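Local coordinates for protein beta-galactosidase (Bacillus circulans, PDB 4MAD) that probably hydrolyses terminal non-reducing beta-D-galactose residues of beta-D-galactosides, as a family 35 glycoside hydrolase built on a TIM barrel, at residues G36-F41 with V88-T93; T93-G98 with G160-A165. All coordinates share one frame; numbering follows the deposited sequence.

Contact 1 (G36-F41 with V88-T93); sequences GAMHYF and VRFIKT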
loop_
_atom_site.group_PDB
_atom_site.type_symbol
_atom_site.label_atom_id
_atom_site.label_comp_id
_atom_site.label_asym_id
_atom_site.label_seq_id
_atom_site.Cartn_x
_atom_site.Cartn_y
_atom_site.Cartn_z
ATOM N N GLY A 36 -16.961 8.379 0.707
ATOM C CA GLY A 36 -15.697 8.460 1.363
ATOM C C GLY A 36 -14.882 7.226 1.080
ATOM O O GLY A 36 -15.327 6.174 1.204
ATOM N N ALA A 37 -13.650 7.427 0.675
ATOM C CA ALA A 37 -12.752 6.291 0.489
ATOM C C ALA A 37 -12.172 5.748 1.798
ATOM O O ALA A 37 -11.630 6.468 2.583
ATOM C CB ALA A 37 -11.660 6.642 -0.432
ATOM N N MET A 38 -12.369 4.458 1.991
ATOM C CA MET A 38 -11.736 3.724 3.037
ATOM C C MET A 38 -11.376 2.327 2.529
ATOM O O MET A 38 -12.179 1.669 1.986
ATOM C CB MET A 38 -12.640 3.600 4.248
ATOM C CG MET A 38 -12.084 2.760 5.310
ATOM S SD MET A 38 -13.185 2.515 6.737
ATOM C CE MET A 38 -12.226 1.322 7.628
ATOM N N HIS A 39 -10.155 1.921 2.742
ATOM C CA HIS A 39 -9.701 0.632 2.247
ATOM C C HIS A 39 -9.683 -0.422 3.341
ATOM O O HIS A 39 -9.037 -0.253 4.325
ATOM C CB HIS A 39 -8.291 0.784 1.746
ATOM C CG HIS A 39 -8.142 1.751 0.631
ATOM N ND1 HIS A 39 -9.201 2.204 -0.109
ATOM C CD2 HIS A 39 -7.051 2.390 0.155
ATOM C CE1 HIS A 39 -8.766 3.059 -1.008
ATOM N NE2 HIS A 39 -7.471 3.207 -0.846
ATOM N N TYR A 40 -10.374 -1.518 3.146
ATOM C CA TYR A 40 -10.468 -2.485 4.214
ATOM C C TYR A 40 -9.064 -2.926 4.635
ATOM O O TYR A 40 -8.842 -3.251 5.746
ATOM C CB TYR A 40 -11.341 -3.692 3.844
ATOM C CG TYR A 40 -10.941 -4.347 2.583
ATOM C CD1 TYR A 40 -10.202 -5.484 2.589
ATOM C CD2 TYR A 40 -11.306 -3.835 1.406
ATOM C CE1 TYR A 40 -9.782 -6.064 1.419
ATOM C CE2 TYR A 40 -10.915 -4.421 0.218
ATOM C CZ TYR A 40 -10.123 -5.536 0.225
ATOM O OH TYR A 40 -9.722 -6.113 -0.920
ATOM N N PHE A 41 -8.154 -2.926 3.682
ATOM C CA PHE A 41 -6.848 -3.557 3.851
ATOM C C PHE A 41 -5.892 -2.677 4.586
ATOM O O PHE A 41 -4.789 -3.051 4.826
ATOM C CB PHE A 41 -6.273 -4.043 2.551
ATOM C CG PHE A 41 -6.374 -3.074 1.399
ATOM C CD1 PHE A 41 -5.364 -2.190 1.151
ATOM C CD2 PHE A 41 -7.464 -3.058 0.563
ATOM C CE1 PHE A 41 -5.424 -1.396 0.091
ATOM C CE2 PHE A 41 -7.513 -2.227 -0.469
ATOM C CZ PHE A 41 -6.497 -1.394 -0.696
ATOM N N VAL A 88 -15.775 -9.338 2.415
ATOM C CA VAL A 88 -17.172 -9.524 2.671
ATOM C C VAL A 88 -17.625 -8.926 4.036
ATOM O O VAL A 88 -18.596 -8.237 4.114
ATOM C CB VAL A 88 -17.530 -10.974 2.519
ATOM C CG1 VAL A 88 -18.923 -11.245 2.931
ATOM C CG2 VAL A 88 -17.351 -11.385 1.106
ATOM N N ARG A 89 -16.873 -9.155 5.082
ATOM C CA ARG A 89 -17.185 -8.623 6.376
ATOM C C ARG A 89 -17.166 -7.106 6.331
ATOM O O ARG A 89 -18.002 -6.483 6.882
ATOM C CB ARG A 89 -16.183 -9.137 7.371
ATOM C CG ARG A 89 -16.380 -8.616 8.789
ATOM C CD ARG A 89 -15.254 -9.021 9.711
ATOM N NE ARG A 89 -15.300 -8.284 10.959
ATOM C CZ ARG A 89 -14.494 -8.474 11.970
ATOM N NH1 ARG A 89 -13.546 -9.373 11.902
ATOM N NH2 ARG A 89 -14.659 -7.753 13.064
ATOM N N PHE A 90 -16.195 -6.547 5.635
ATOM C CA PHE A 90 -16.078 -5.117 5.616
ATOM C C PHE A 90 -17.309 -4.517 4.983
ATOM O O PHE A 90 -17.912 -3.640 5.523
ATOM C CB PHE A 90 -14.829 -4.713 4.843
ATOM C CG PHE A 90 -14.746 -3.239 4.557
ATOM C CD1 PHE A 90 -14.349 -2.369 5.499
ATOM C CD2 PHE A 90 -15.047 -2.741 3.335
ATOM C CE1 PHE A 90 -14.280 -1.060 5.249
ATOM C CE2 PHE A 90 -14.978 -1.422 3.094
ATOM C CZ PHE A 90 -14.596 -0.602 4.030
ATOM N N ILE A 91 -17.676 -5.059 3.833
ATOM C CA ILE A 91 -18.839 -4.577 3.146
ATOM C C ILE A 91 -20.175 -4.756 3.921
ATOM O O ILE A 91 -20.962 -3.881 3.983
ATOM C CB ILE A 91 -18.937 -5.180 1.751
ATOM C CG1 ILE A 91 -17.711 -4.753 0.931
ATOM C CG2 ILE A 91 -20.241 -4.802 1.103
ATOM C CD1 ILE A 91 -17.719 -5.239 -0.425
ATOM N N LYS A 92 -20.345 -5.881 4.555
ATOM C CA LYS A 92 -21.483 -6.082 5.443
ATOM C C LYS A 92 -21.477 -5.081 6.578
ATOM O O LYS A 92 -22.485 -4.695 7.020
ATOM C CB LYS A 92 -21.503 -7.472 5.998
ATOM C CG LYS A 92 -21.991 -8.458 5.031
ATOM C CD LYS A 92 -21.778 -9.842 5.548
ATOM C CE LYS A 92 -22.559 -10.805 4.779
ATOM N NZ LYS A 92 -22.564 -12.066 5.476
ATOM N N THR A 93 -20.310 -4.681 7.029
ATOM C CA THR A 93 -20.228 -3.685 8.057
ATOM C C THR A 93 -20.765 -2.329 7.591
ATOM O O THR A 93 -21.444 -1.652 8.306
ATOM C CB THR A 93 -18.849 -3.587 8.688
ATOM O OG1 THR A 93 -18.419 -4.876 9.084
ATOM C CG2 THR A 93 -18.854 -2.661 9.887
#
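Tyr40 and Phe90 bring the two backbones closest, with CA atoms 6.4 Å apart, where the chain leaving barrel strand 34-38 enters a short 3-10 turn beside helix 87-97. This is strand-to-helix packing in the (beta/alpha)8 TIM barrel of family 35, and the contact is buried. Phe90 points its ring from the helix toward the strand end because a chi1 of 170° swings CG away from the backbone N. Over one face of this ring lies Tyr40 CB, 3.8 Å from the ring centroid and 23° off the normal, a CH-pi contact displaced toward the rim near Phe90 CG. The Tyr40 ring itself turns away, its plane at 44° to that of Phe90, and its OH is held by His72 and the backbone N of Ala68. Met38, fully extended, makes a Met-aromatic contact at the Phe90 edge: Met38 SD lies 5.3 Å from the Phe90 centroid, and Met38 CE touches Phe90 CE1 at 3.9 Å. Trp48 adds an edge-to-face partner from helix 48-58. Replacing Phe90 by an alanine is likely to leave the Met38 sulfur and Tyr40 CB without their aromatic partner and open a gap between strand and helix. One residue before Phe90, Arg89 O is gripped twice by Thr93 in the next turn, from opposite faces of its carbonyl plane: by Thr93 N, and by Thr93 OG1 at 2.8 Å.

Contact 2 (T93-G98 with G160-A165); sequences TAEKVG and GGPIIA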
loop_
_atom_site.group_PDB
_atom_site.type_symbol
_atom_site.label_atom_id
_atom_site.label_comp_id
_atom_site.label_asym_id
_atom_site.label_seq_id
_atom_site.Cartn_x
_atom_site.Cartn_y
_atom_site.Cartn_z
ATOM N N THR A 93 -20.310 -4.681 7.029
ATOM C CA THR A 93 -20.228 -3.685 8.057
ATOM C C THR A 93 -20.765 -2.329 7.591
ATOM O O THR A 93 -21.444 -1.652 8.306
ATOM C CB THR A 93 -18.849 -3.587 8.688
ATOM O OG1 THR A 93 -18.419 -4.876 9.084
ATOM C CG2 THR A 93 -18.854 -2.661 9.887
ATOM N N ALA A 94 -20.435 -1.978 6.364
ATOM C CA ALA A 94 -20.892 -0.737 5.755
ATOM C C ALA A 94 -22.415 -0.784 5.656
ATOM O O ALA A 94 -23.100 0.106 6.048
ATOM C CB ALA A 94 -20.280 -0.562 4.410
ATOM N N GLU A 95 -22.906 -1.903 5.207
ATOM C CA GLU A 95 -24.334 -2.067 5.142
ATOM C C GLU A 95 -24.987 -1.914 6.516
ATOM O O GLU A 95 -25.937 -1.261 6.625
ATOM C CB GLU A 95 -24.681 -3.416 4.577
ATOM C CG GLU A 95 -26.141 -3.618 4.428
ATOM C CD GLU A 95 -26.487 -4.956 3.861
ATOM O OE1 GLU A 95 -26.066 -5.937 4.449
ATOM O OE2 GLU A 95 -27.189 -5.029 2.861
ATOM N N LYS A 96 -24.422 -2.475 7.550
ATOM C CA LYS A 96 -24.999 -2.385 8.893
ATOM C C LYS A 96 -25.086 -0.943 9.402
ATOM O O LYS A 96 -25.996 -0.535 10.072
ATOM C CB LYS A 96 -24.123 -3.197 9.806
ATOM C CG LYS A 96 -24.486 -3.193 11.197
ATOM C CD LYS A 96 -23.472 -3.881 12.121
ATOM C CE LYS A 96 -23.449 -3.190 13.488
ATOM N NZ LYS A 96 -22.951 -3.992 14.649
ATOM N N VAL A 97 -24.059 -0.201 9.054
ATOM C CA VAL A 97 -23.908 1.147 9.483
ATOM C C VAL A 97 -24.745 2.043 8.609
ATOM O O VAL A 97 -24.948 3.162 8.936
ATOM C CB VAL A 97 -22.435 1.553 9.394
ATOM C CG1 VAL A 97 -22.269 2.980 9.220
ATOM C CG2 VAL A 97 -21.689 1.038 10.547
ATOM N N GLY A 98 -25.269 1.506 7.525
ATOM C CA GLY A 98 -26.099 2.278 6.656
ATOM C C GLY A 98 -25.461 3.057 5.525
ATOM O O GLY A 98 -25.965 4.086 5.182
ATOM N N GLY A 160 -29.854 -7.487 -3.355
ATOM C CA GLY A 160 -30.235 -6.946 -2.079
ATOM C C GLY A 160 -29.148 -6.400 -1.182
ATOM O O GLY A 160 -29.428 -6.000 -0.098
ATOM N N GLY A 161 -27.912 -6.410 -1.667
ATOM C CA GLY A 161 -26.742 -5.952 -0.952
ATOM C C GLY A 161 -26.482 -4.481 -1.197
ATOM O O GLY A 161 -27.182 -3.894 -1.940
ATOM N N PRO A 162 -25.446 -3.936 -0.585
ATOM C CA PRO A 162 -25.173 -2.512 -0.611
ATOM C C PRO A 162 -24.335 -1.996 -1.760
ATOM O O PRO A 162 -24.148 -0.830 -1.869
ATOM C CB PRO A 162 -24.393 -2.323 0.672
ATOM C CG PRO A 162 -23.701 -3.515 0.852
ATOM C CD PRO A 162 -24.522 -4.610 0.310
ATOM N N ILE A 163 -23.841 -2.886 -2.576
ATOM C CA ILE A 163 -22.959 -2.462 -3.643
ATOM C C ILE A 163 -23.722 -1.976 -4.852
ATOM O O ILE A 163 -24.239 -2.753 -5.603
ATOM C CB ILE A 163 -22.089 -3.618 -4.160
ATOM C CG1 ILE A 163 -21.185 -4.197 -3.096
ATOM C CG2 ILE A 163 -21.291 -3.167 -5.286
ATOM C CD1 ILE A 163 -20.420 -5.341 -3.537
ATOM N N ILE A 164 -23.741 -0.680 -5.025
ATOM C CA ILE A 164 -24.428 -0.023 -6.122
ATOM C C ILE A 164 -23.640 0.316 -7.412
ATOM O O ILE A 164 -24.199 0.517 -8.436
ATOM C CB ILE A 164 -25.121 1.252 -5.601
ATOM C CG1 ILE A 164 -24.109 2.188 -5.036
ATOM C CG2 ILE A 164 -26.053 0.921 -4.532
ATOM C CD1 ILE A 164 -24.615 3.467 -4.749
ATOM N N ALA A 165 -22.332 0.389 -7.308
ATOM C CA ALA A 165 -21.514 0.665 -8.458
ATOM C C ALA A 165 -20.122 0.059 -8.392
ATOM O O ALA A 165 -19.596 -0.181 -7.385
ATOM C CB ALA A 165 -21.428 2.077 -8.694
#
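Pro162 CD lies over one face of the flat Glu95 carboxylate, almost straight above OE2 and 3.7 Å from it. The same oxygen, Glu95 OE2, passes 3.9 Å from Gly161 CA; both are van der Waals approaches. Gly160 O is also near, 3.8 Å from Glu95 OE2; as both are acceptors, this is proximity and not a bond. Glu95 in turn lies across one face side of the Pro162 ring (C-gamma endo), off its centre: Glu95 CB is near Pro162 CG, at 3.9 Å, while Pro162 CD meets the acid end of the chain. Glu95 holds CG anti to the backbone N (chi1 -177°) and continues extended (chi2 180°), which carries the carboxylate along the loop from Pro162 back to Gly160; the two side chains run at about a right angle to each other. The aliphatic part of Glu95 thus lies against a buried proline while its charged end stays at the protein surface.

Both segments use glycine where the backbone turns. Gly98, with phi 89°, ends helix 87-97 in a Schellman motif, its N bonded to Glu95 O at 3.0 Å. Gly160 has similar positive phi, and at either position a CB would press on the preceding carbonyl oxygen. The contact joins the last turns of helix 87-97 to the loop leading into barrel strand 163-167. Strand 100-104, which follows the helix, takes Pro162 and Ile164 into backbone hydrogen bonds with Val101; elsewhere on the helix, Lys96 forms a salt bridge with Glu49 of helix 48-58.

Helix 87-97 serves both contacts and faces the same parallel barrel sheet in each, with Thr93 common to the two. Contact 1 is core: aromatic, sulfur and aliphatic groups join the helix to the chain at the end of the first barrel strand. Contact 2, nearer the surface, is smaller and mixed, pairing an exposed acidic side chain with a buried proline in the loop before the fourth strand. Their centres lie about 10 Å apart. Ile91, on the helix of contact 1 but not part of its interface, packs on contact 2, its CG2 3.7 Å from Pro162 CG. The helix thus spans from the first strand to the fourth, past the two strands it connects, 62-66 and 100-104.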